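PDB 4HIZ: endosialidase from Enterobacteria phage phi92, which probably hydrolyses alpha-2,8 and alpha-2,9 linkages inside polymers of sialic acid, as a trimeric viral endosialidase with a sialidase-fold beta-propeller. Local coordinates for residues K89-D94 with N156-V161; V144-M149 with K174-S179; T274-V279 with L322-A327. All blocks are in the same frame, centred on the assembly; numbering follows the deposited sequence.

Contact 1 of 3, residues K89-D94 with N156-V161. With NA (sodium ion), chain B; EDO (1,2-ethanediol), chain L.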
loop_
_atom_site.group_PDB
_atom_site.type_symbol
_atom_site.label_atom_id
_atom_site.label_comp_id
_atom_site.label_asym_id
_atom_site.label_seq_id
_atom_site.Cartn_x
_atom_site.Cartn_y
_atom_site.Cartn_z
ATOM N N LYS A 89 16.368 17.123 -14.485
ATOM C CA LYS A 89 15.291 17.948 -13.938
ATOM C C LYS A 89 15.286 18.060 -12.434
ATOM O O LYS A 89 14.443 18.789 -11.889
ATOM C CB LYS A 89 13.914 17.333 -14.328
ATOM C CG LYS A 89 13.667 17.329 -15.859
ATOM C CD LYS A 89 12.268 16.805 -16.186
ATOM C CE LYS A 89 12.192 15.235 -15.993
ATOM N NZ LYS A 89 12.908 14.498 -17.168
ATOM N N THR A 90 16.151 17.324 -11.738
ATOM C CA THR A 90 16.051 17.365 -10.263
ATOM C C THR A 90 16.400 18.721 -9.654
ATOM O O THR A 90 17.166 19.493 -10.236
ATOM C CB THR A 90 16.907 16.272 -9.577
ATOM O OG1 THR A 90 18.297 16.514 -9.803
ATOM C CG2 THR A 90 16.491 14.867 -10.044
ATOM N N PHE A 91 15.842 19.002 -8.477
ATOM C CA PHE A 91 16.172 20.228 -7.763
ATOM C C PHE A 91 15.738 20.106 -6.315
ATOM O O PHE A 91 14.963 19.206 -5.957
ATOM C CB PHE A 91 15.518 21.458 -8.479
ATOM C CG PHE A 91 14.009 21.436 -8.482
ATOM C CD1 PHE A 91 13.273 21.950 -7.396
ATOM C CD2 PHE A 91 13.309 20.873 -9.544
ATOM C CE1 PHE A 91 11.871 21.912 -7.416
ATOM C CE2 PHE A 91 11.899 20.839 -9.576
ATOM C CZ PHE A 91 11.169 21.356 -8.499
ATOM N N VAL A 92 16.298 20.972 -5.478
ATOM C CA VAL A 92 15.937 21.061 -4.059
ATOM C C VAL A 92 15.390 22.467 -3.817
ATOM O O VAL A 92 15.989 23.482 -4.258
ATOM C CB VAL A 92 17.161 20.771 -3.176
ATOM C CG1 VAL A 92 16.805 20.874 -1.671
ATOM C CG2 VAL A 92 17.746 19.355 -3.513
ATOM N N TYR A 93 14.233 22.536 -3.185
ATOM C CA TYR A 93 13.627 23.844 -2.885
ATOM C C TYR A 93 12.968 23.791 -1.516
ATOM O O TYR A 93 12.161 22.874 -1.254
ATOM C CB TYR A 93 12.595 24.230 -3.955
ATOM C CG TYR A 93 12.049 25.640 -3.764
ATOM C CD1 TYR A 93 12.769 26.761 -4.229
ATOM C CD2 TYR A 93 10.797 25.838 -3.165
ATOM C CE1 TYR A 93 12.239 28.037 -4.029
ATOM C CE2 TYR A 93 10.258 27.113 -2.965
ATOM C CZ TYR A 93 10.980 28.198 -3.397
ATOM O OH TYR A 93 10.435 29.469 -3.250
ATOM N N ASP A 94 13.282 24.778 -0.671
ATOM C CA ASP A 94 12.711 24.869 0.681
ATOM C C ASP A 94 12.734 23.527 1.390
ATOM O O ASP A 94 11.707 23.084 1.914
ATOM C CB ASP A 94 11.279 25.430 0.566
ATOM C CG ASP A 94 10.713 25.887 1.874
ATOM O OD1 ASP A 94 11.496 26.276 2.778
ATOM O OD2 ASP A 94 9.462 25.906 1.973
ATOM N N ASN A 156 12.112 31.978 -7.340
ATOM C CA ASN A 156 10.893 31.456 -6.696
ATOM C C ASN A 156 9.754 31.045 -7.638
ATOM O O ASN A 156 8.597 30.981 -7.214
ATOM C CB ASN A 156 10.401 32.439 -5.599
ATOM C CG ASN A 156 11.413 32.568 -4.499
ATOM O OD1 ASN A 156 11.914 31.540 -4.000
ATOM N ND2 ASN A 156 11.771 33.810 -4.124
ATOM N N ARG A 157 10.079 30.738 -8.895
ATOM C CA ARG A 157 9.109 30.110 -9.786
ATOM C C ARG A 157 9.654 28.782 -10.308
ATOM O O ARG A 157 10.873 28.637 -10.537
ATOM C CB ARG A 157 8.840 30.998 -11.011
ATOM C CG ARG A 157 8.270 32.396 -10.664
ATOM C CD ARG A 157 7.868 33.194 -11.941
ATOM N NE ARG A 157 6.827 32.506 -12.703
ATOM C CZ ARG A 157 5.522 32.547 -12.425
ATOM N NH1 ARG A 157 5.064 33.267 -11.406
ATOM N NH2 ARG A 157 4.659 31.892 -13.197
ATOM N N LEU A 158 8.747 27.840 -10.555
ATOM C CA LEU A 158 9.092 26.639 -11.307
ATOM C C LEU A 158 9.105 26.954 -12.798
ATOM O O LEU A 158 8.158 27.539 -13.318
ATOM C CB LEU A 158 8.002 25.599 -11.059
ATOM C CG LEU A 158 8.278 24.211 -11.656
ATOM C CD1 LEU A 158 9.546 23.535 -11.019
ATOM C CD2 LEU A 158 7.038 23.263 -11.514
ATOM N N TYR A 159 10.152 26.534 -13.500
ATOM C CA TYR A 159 10.202 26.663 -14.945
ATOM C C TYR A 159 10.400 25.286 -15.549
ATOM O O TYR A 159 11.164 24.495 -15.026
ATOM C CB TYR A 159 11.371 27.574 -15.363
ATOM C CG TYR A 159 11.014 29.038 -15.260
ATOM C CD1 TYR A 159 10.340 29.690 -16.306
ATOM C CD2 TYR A 159 11.301 29.760 -14.100
ATOM C CE1 TYR A 159 9.963 31.058 -16.185
ATOM C CE2 TYR A 159 10.942 31.131 -13.970
ATOM C CZ TYR A 159 10.264 31.748 -15.001
ATOM O OH TYR A 159 9.906 33.063 -14.883
ATOM N N ALA A 160 9.725 25.017 -16.656
ATOM C CA ALA A 160 9.917 23.747 -17.338
ATOM C C ALA A 160 9.768 23.971 -18.842
ATOM O O ALA A 160 8.897 24.746 -19.271
ATOM C CB ALA A 160 8.887 22.706 -16.846
ATOM N N VAL A 161 10.575 23.283 -19.653
ATOM C CA VAL A 161 10.304 23.316 -21.078
ATOM C C VAL A 161 9.466 22.073 -21.353
ATOM O O VAL A 161 9.981 20.943 -21.346
ATOM C CB VAL A 161 11.577 23.300 -21.958
ATOM C CG1 VAL A 161 11.185 23.340 -23.464
ATOM C CG2 VAL A 161 12.457 24.500 -21.608
HETATM NA NA NA B . 19.854 19.621 -10.357
HETATM C C1 EDO L . 19.426 22.613 -5.616
HETATM O O1 EDO L . 18.525 22.432 -6.706
HETATM C C2 EDO L . 20.875 22.268 -5.965
HETATM O O2 EDO L . 20.933 20.968 -6.517
HETATM O O HOH W 1 20.388 22.377 -9.885
#
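Tyr93 of strand 91-93 and Asn156, just ahead of strand 157-166, bring the two backbones to their nearest point, yet their CA atoms stay 8.9 Å apart, so side chains alone bridge the gap. At the outer end Tyr93 OH donates to Asn156 OD1 over 2.7 Å. The acceptor lies at the edge of the phenol ring, close to its plane, whereas the hydroxyl reaches the amide from 39° above the carbonyl plane; ring and amide planes stand 74° apart. The tyrosine ring extends across because CG is anti to the backbone N (chi1 -174°). Asn156 ND2 donates to the carbonyl of Lys207, consistent with OD1 being the end turned to the phenol. Further in, the methyl CD1 of Leu158 approaches the far end of the Phe91 ring obliquely, 3.7 Å from Phe91 CZ, the two side chains crossing at about a right angle. Phe91 also stacks on Tyr98. One residue before Phe91, Thr90 O binds a sodium ion at 2.7 Å, with Val477 O and a water as further ligands. With both ends bonded, the Asn156 amide is probably fixed in rotation, directing the Tyr93 hydroxyl; Phe91 and Leu158 add undirected packing between two propeller sheets.

Contact 2 of 3, residues V144-M149 with K174-S179. With FRU (beta-D-fructofuranose), chain G; EDO (1,2-ethanediol), chain P.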
loop_
_atom_site.group_PDB
_atom_site.type_symbol
_atom_site.label_atom_id
_atom_site.label_comp_id
_atom_site.label_asym_id
_atom_site.label_seq_id
_atom_site.Cartn_x
_atom_site.Cartn_y
_atom_site.Cartn_z
ATOM N N VAL A 144 -0.347 13.648 -30.493
ATOM C CA VAL A 144 0.828 14.194 -29.848
ATOM C C VAL A 144 0.659 14.078 -28.327
ATOM O O VAL A 144 -0.461 13.894 -27.821
ATOM C CB VAL A 144 1.017 15.710 -30.140
ATOM C CG1 VAL A 144 1.343 15.910 -31.644
ATOM C CG2 VAL A 144 -0.232 16.528 -29.747
ATOM N N ASN A 145 1.765 14.180 -27.607
ATOM C CA ASN A 145 1.664 14.235 -26.132
ATOM C C ASN A 145 2.878 14.959 -25.551
ATOM O O ASN A 145 3.869 15.224 -26.267
ATOM C CB ASN A 145 1.508 12.815 -25.533
ATOM C CG ASN A 145 1.040 12.846 -24.078
ATOM O OD1 ASN A 145 0.374 13.787 -23.628
ATOM N ND2 ASN A 145 1.379 11.807 -23.352
ATOM N N TYR A 146 2.837 15.246 -24.247
ATOM C CA TYR A 146 3.888 16.035 -23.627
ATOM C C TYR A 146 5.158 15.229 -23.292
ATOM O O TYR A 146 5.131 13.989 -23.318
ATOM C CB TYR A 146 3.334 16.680 -22.384
ATOM C CG TYR A 146 2.268 17.722 -22.610
ATOM C CD1 TYR A 146 2.516 18.856 -23.417
ATOM C CD2 TYR A 146 1.027 17.604 -21.986
ATOM C CE1 TYR A 146 1.548 19.843 -23.576
ATOM C CE2 TYR A 146 0.040 18.592 -22.137
ATOM C CZ TYR A 146 0.313 19.710 -22.918
ATOM O OH TYR A 146 -0.658 20.683 -23.059
ATOM N N HIS A 147 6.246 15.937 -22.973
ATOM C CA HIS A 147 7.547 15.332 -22.695
ATOM C C HIS A 147 8.401 16.442 -22.064
ATOM O O HIS A 147 8.219 17.619 -22.353
ATOM C CB HIS A 147 8.146 14.903 -24.056
ATOM C CG HIS A 147 9.484 14.242 -23.988
ATOM N ND1 HIS A 147 10.678 14.935 -24.082
ATOM C CD2 HIS A 147 9.813 12.927 -23.936
ATOM C CE1 HIS A 147 11.682 14.075 -24.049
ATOM N NE2 HIS A 147 11.183 12.850 -23.961
ATOM N N CYS A 148 9.321 16.084 -21.175
ATOM C CA CYS A 148 10.157 17.105 -20.570
ATOM C C CYS A 148 11.459 16.528 -20.083
ATOM O O CYS A 148 11.455 15.491 -19.377
ATOM C CB CYS A 148 9.403 17.741 -19.377
ATOM S SG CYS A 148 10.339 19.051 -18.491
ATOM N N MET A 149 12.563 17.185 -20.422
ATOM C CA MET A 149 13.871 16.897 -19.836
ATOM C C MET A 149 14.567 18.146 -19.277
ATOM O O MET A 149 15.744 18.083 -18.896
ATOM C CB MET A 149 14.781 16.169 -20.838
ATOM C CG MET A 149 14.287 14.732 -21.146
ATOM S SD MET A 149 15.387 13.980 -22.341
ATOM C CE MET A 149 14.706 12.309 -22.327
ATOM N N LYS A 174 6.410 21.140 -31.069
ATOM C CA LYS A 174 6.687 22.487 -30.586
ATOM C C LYS A 174 7.104 22.364 -29.134
ATOM O O LYS A 174 6.978 21.299 -28.535
ATOM C CB LYS A 174 5.443 23.375 -30.680
ATOM C CG LYS A 174 4.291 22.879 -29.796
ATOM C CD LYS A 174 2.981 23.625 -30.101
ATOM C CE LYS A 174 2.958 25.013 -29.506
ATOM N NZ LYS A 174 1.937 25.897 -30.200
ATOM N N ALA A 175 7.602 23.450 -28.561
ATOM C CA ALA A 175 7.992 23.433 -27.157
ATOM C C ALA A 175 7.507 24.701 -26.495
ATOM O O ALA A 175 7.468 25.781 -27.134
ATOM C CB ALA A 175 9.520 23.305 -27.023
ATOM N N GLU A 176 7.145 24.580 -25.218
ATOM C CA GLU A 176 6.598 25.719 -24.480
ATOM C C GLU A 176 7.350 25.879 -23.200
ATOM O O GLU A 176 7.698 24.882 -22.560
ATOM C CB GLU A 176 5.109 25.524 -24.166
ATOM C CG GLU A 176 4.227 25.525 -25.431
ATOM C CD GLU A 176 2.839 24.909 -25.196
ATOM O OE1 GLU A 176 2.686 23.980 -24.356
ATOM O OE2 GLU A 176 1.895 25.373 -25.875
ATOM N N LEU A 177 7.583 27.128 -22.801
ATOM C CA LEU A 177 8.115 27.389 -21.471
ATOM C C LEU A 177 6.895 27.476 -20.546
ATOM O O LEU A 177 6.024 28.304 -20.777
ATOM C CB LEU A 177 8.950 28.696 -21.486
ATOM C CG LEU A 177 9.629 28.966 -20.122
ATOM C CD1 LEU A 177 10.764 27.958 -19.840
ATOM C CD2 LEU A 177 10.139 30.428 -20.085
ATOM N N TRP A 178 6.796 26.586 -19.537
ATOM C CA TRP A 178 5.703 26.639 -18.563
ATOM C C TRP A 178 6.265 27.158 -17.261
ATOM O O TRP A 178 7.378 26.764 -16.858
ATOM C CB TRP A 178 5.126 25.233 -18.299
ATOM C CG TRP A 178 4.262 24.626 -19.393
ATOM C CD1 TRP A 178 4.319 24.847 -20.749
ATOM C CD2 TRP A 178 3.222 23.653 -19.184
ATOM N NE1 TRP A 178 3.356 24.074 -21.393
ATOM C CE2 TRP A 178 2.675 23.334 -20.456
ATOM C CE3 TRP A 178 2.691 23.045 -18.046
ATOM C CZ2 TRP A 178 1.630 22.413 -20.616
ATOM C CZ3 TRP A 178 1.641 22.137 -18.199
ATOM C CH2 TRP A 178 1.139 21.809 -19.470
ATOM N N SER A 179 5.529 28.032 -16.575
ATOM C CA SER A 179 5.978 28.432 -15.239
ATOM C C SER A 179 4.844 28.682 -14.289
ATOM O O SER A 179 3.738 28.994 -14.693
ATOM C CB SER A 179 6.911 29.661 -15.269
ATOM O OG SER A 179 6.180 30.863 -15.416
HETATM C C1 FRU G . -3.059 23.615 -27.505
HETATM C C2 FRU G . -2.315 23.957 -26.293
HETATM C C3 FRU G . -0.984 23.501 -26.001
HETATM C C4 FRU G . -0.764 23.929 -24.603
HETATM C C5 FRU G . -2.154 23.849 -24.043
HETATM C C6 FRU G . -2.395 24.613 -22.750
HETATM O O1 FRU G . -3.545 22.335 -27.148
HETATM O O2 FRU G . -1.881 25.314 -26.733
HETATM O O3 FRU G . 0.065 23.819 -26.950
HETATM O O4 FRU G . 0.165 23.016 -23.937
HETATM O O5 FRU G . -3.035 24.326 -25.087
HETATM O O6 FRU G . -2.388 25.981 -23.010
HETATM C C1 EDO P . 12.029 9.713 -23.463
HETATM O O1 EDO P . 12.517 10.504 -24.549
HETATM C C2 EDO P . 11.011 8.743 -24.026
HETATM O O2 EDO P . 11.643 8.149 -25.169
#
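Part of a glycan pocket on the catalytic beta-propeller is formed by Tyr146 on strand 144-154 and by Glu176 and Trp178 on strand 172-181. The two aromatic side chains meet in a T-shaped (edge-to-face) pair: the six-membered ring of Trp178 turns its edge to the face of Tyr146, centroids 5.4 Å apart and planes at 79°. Trp178 CZ2 comes within 3.8 Å of Tyr146 CZ. Both strands belong to one four-stranded antiparallel propeller blade; strand 157-166 runs between them, and both aromatic side chains touch its Ile162. Trp178 NE1 donates almost straight (175°) to Glu176 OE1, 3.0 Å away; the acceptor sits in the indole plane but is met from above the carboxylate plane. Glu176 has CG anti to its carbonyl carbon (chi1 -66°) and runs on extended, carrying the carboxylate out to the bound fructose, which it grips with both oxygens: sugar O4 donates to Glu176 OE1 over 2.7 Å and sugar O3 to Glu176 OE2 over 2.6 Å. Tyr146 OH lies 2.6 Å from the same O4, which is near the plane of the phenol ring at its edge. Asp138 adds a further hydrogen bond to the fructose, while Ile273 packs against Glu176 and Trp178 from the neighbouring strand 272-275.

Contact 3 of 3, residues T274-V279 with L322-A327. With EDO (1,2-ethanediol), chain X.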
loop_
_atom_site.group_PDB
_atom_site.type_symbol
_atom_site.label_atom_id
_atom_site.label_comp_id
_atom_site.label_asym_id
_atom_site.label_seq_id
_atom_site.Cartn_x
_atom_site.Cartn_y
_atom_site.Cartn_z
ATOM N N THR A 274 4.283 29.702 -22.709
ATOM C CA THR A 274 4.815 30.545 -23.781
ATOM C C THR A 274 5.455 29.674 -24.845
ATOM O O THR A 274 6.380 28.928 -24.540
ATOM C CB THR A 274 5.895 31.496 -23.220
ATOM O OG1 THR A 274 5.350 32.265 -22.128
ATOM C CG2 THR A 274 6.395 32.443 -24.317
ATOM N N GLU A 275 5.024 29.819 -26.100
ATOM C CA GLU A 275 5.636 29.049 -27.178
ATOM C C GLU A 275 7.066 29.540 -27.416
ATOM O O GLU A 275 7.324 30.770 -27.393
ATOM C CB GLU A 275 4.816 29.174 -28.466
ATOM C CG GLU A 275 5.285 28.246 -29.559
ATOM C CD GLU A 275 4.326 28.211 -30.733
ATOM O OE1 GLU A 275 3.381 29.030 -30.762
ATOM O OE2 GLU A 275 4.507 27.361 -31.624
ATOM N N LEU A 276 7.994 28.594 -27.624
ATOM C CA LEU A 276 9.391 28.948 -27.910
ATOM C C LEU A 276 9.606 28.878 -29.422
ATOM O O LEU A 276 9.641 27.797 -30.003
ATOM C CB LEU A 276 10.342 27.979 -27.186
ATOM C CG LEU A 276 10.208 27.972 -25.642
ATOM C CD1 LEU A 276 11.177 26.971 -24.974
ATOM C CD2 LEU A 276 10.446 29.392 -25.061
ATOM N N PRO A 277 9.752 30.044 -30.082
ATOM C CA PRO A 277 9.824 29.973 -31.548
ATOM C C PRO A 277 10.971 29.137 -32.064
ATOM O O PRO A 277 12.090 29.254 -31.576
ATOM C CB PRO A 277 10.034 31.433 -31.950
ATOM C CG PRO A 277 9.394 32.226 -30.873
ATOM C CD PRO A 277 9.666 31.431 -29.587
ATOM N N ASP A 278 10.657 28.291 -33.046
ATOM C CA ASP A 278 11.631 27.442 -33.759
ATOM C C ASP A 278 12.253 26.328 -32.921
ATOM O O ASP A 278 13.211 25.692 -33.369
ATOM C CB ASP A 278 12.742 28.270 -34.424
ATOM C CG ASP A 278 12.246 29.077 -35.618
ATOM O OD1 ASP A 278 11.322 28.624 -36.340
ATOM O OD2 ASP A 278 12.803 30.174 -35.835
ATOM N N VAL A 279 11.721 26.071 -31.721
ATOM C CA VAL A 279 12.211 24.931 -30.948
ATOM C C VAL A 279 11.340 23.741 -31.329
ATOM O O VAL A 279 10.269 23.542 -30.774
ATOM C CB VAL A 279 12.180 25.231 -29.455
ATOM C CG1 VAL A 279 12.708 24.003 -28.666
ATOM C CG2 VAL A 279 13.036 26.480 -29.198
ATOM N N LEU A 322 20.130 27.148 -24.821
ATOM C CA LEU A 322 19.228 28.258 -25.092
ATOM C C LEU A 322 19.382 29.195 -23.906
ATOM O O LEU A 322 19.060 28.828 -22.759
ATOM C CB LEU A 322 17.783 27.771 -25.197
ATOM C CG LEU A 322 17.576 26.600 -26.190
ATOM C CD1 LEU A 322 16.104 26.236 -26.225
ATOM C CD2 LEU A 322 18.074 26.949 -27.626
ATOM N N TYR A 323 19.854 30.412 -24.174
ATOM C CA TYR A 323 20.140 31.365 -23.119
ATOM C C TYR A 323 19.020 32.415 -23.031
ATOM O O TYR A 323 18.745 33.118 -23.999
ATOM C CB TYR A 323 21.514 32.024 -23.378
ATOM C CG TYR A 323 21.795 33.198 -22.474
ATOM C CD1 TYR A 323 22.337 33.025 -21.221
ATOM C CD2 TYR A 323 21.499 34.489 -22.895
ATOM C CE1 TYR A 323 22.571 34.125 -20.401
ATOM C CE2 TYR A 323 21.719 35.570 -22.091
ATOM C CZ TYR A 323 22.255 35.396 -20.854
ATOM O OH TYR A 323 22.463 36.543 -20.085
ATOM N N PHE A 324 18.357 32.481 -21.879
ATOM C CA PHE A 324 17.215 33.372 -21.667
ATOM C C PHE A 324 17.693 34.521 -20.792
ATOM O O PHE A 324 18.043 34.335 -19.627
ATOM C CB PHE A 324 16.106 32.638 -20.903
ATOM C CG PHE A 324 15.399 31.592 -21.697
ATOM C CD1 PHE A 324 15.996 30.337 -21.936
ATOM C CD2 PHE A 324 14.118 31.843 -22.178
ATOM C CE1 PHE A 324 15.320 29.368 -22.653
ATOM C CE2 PHE A 324 13.423 30.862 -22.902
ATOM C CZ PHE A 324 14.028 29.607 -23.120
ATOM N N ASN A 325 17.716 35.736 -21.341
ATOM C CA ASN A 325 18.282 36.838 -20.589
ATOM C C ASN A 325 17.373 37.316 -19.445
ATOM O O ASN A 325 17.862 37.737 -18.374
ATOM C CB ASN A 325 18.623 37.988 -21.548
ATOM C CG ASN A 325 19.467 39.043 -20.866
ATOM O OD1 ASN A 325 20.600 38.763 -20.436
ATOM N ND2 ASN A 325 18.912 40.236 -20.706
ATOM N N ASN A 326 16.060 37.227 -19.668
ATOM C CA ASN A 326 15.079 37.587 -18.656
ATOM C C ASN A 326 13.799 36.867 -18.978
ATOM O O ASN A 326 12.957 37.353 -19.724
ATOM C CB ASN A 326 14.846 39.092 -18.624
ATOM C CG ASN A 326 13.855 39.519 -17.523
ATOM O OD1 ASN A 326 13.091 38.711 -16.951
ATOM N ND2 ASN A 326 13.833 40.819 -17.266
ATOM N N ALA A 327 13.674 35.674 -18.412
ATOM C CA ALA A 327 12.543 34.829 -18.726
ATOM C C ALA A 327 11.256 35.316 -18.061
ATOM O O ALA A 327 10.178 34.881 -18.451
ATOM C CB ALA A 327 12.840 33.416 -18.294
HETATM C C1 EDO X . 12.630 40.554 -12.683
HETATM O O1 EDO X . 11.759 41.621 -12.260
HETATM C C2 EDO X . 12.850 40.596 -14.189
HETATM O O2 EDO X . 12.690 41.936 -14.668
#
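Leu276 and Phe324 make the closer of two apolar touches that join these segments. The methyl CD2 of Leu276 meets the rim of the Phe324 ring, lying near the ring plane, 4.0 Å from Phe324 CE2 and 4.1 Å from Phe324 CZ. The two side chains cross at about a right angle. With CG anti to the carbonyl carbon (chi1 -60°), Leu276 carries CD1 on in the extended direction (chi2 179°), to Val161, and CD2 is the side branch that meets the ring. The second touch is looser: Val279 CG2 stands 4.3 Å from Leu322 CD1.

Polar bonds serve each segment internally. Leu276 to Val279 form a type II beta turn, closed by Val279 N donating to Leu276 O over 3.2 Å; this brings both hydrophobic side chains round to the same partner strand. On the other segment Tyr323 OH donates to Asn325 OD1 over 2.9 Å, along a lone pair in the carbonyl plane.

The contact is buried packing between two adjoining propeller sheets. The rings of Phe305, on strand 304-311, and Phe334, in the loop before strand 335-338, also meet Phe324, Leu177 of strand 172-181 touches Leu276, and strand 304-311 pairs with strand 318-324.

In the fold
From the N terminus, 89-94 comes first, on the sheet that contains strands 91-93 and 96-104. The chain then enters the next four-stranded blade at 144-149, turns back through 156-161, which closes contact 1, and continues to 174-179, which closes contact 2. These two loops cross, since their segments alternate; Ala160 O to Trp178 N, a probable hydrogen bond, joins them. After an excursion through the eight-stranded sheet the chain returns at strand 272-275, and contact 3 follows in series, from 274-279 to 322-327 in the following sheet. Contact 2 joins strands of one blade across 157-166, whereas contacts 1 and 3 tie that blade to the preceding and following propeller sheets.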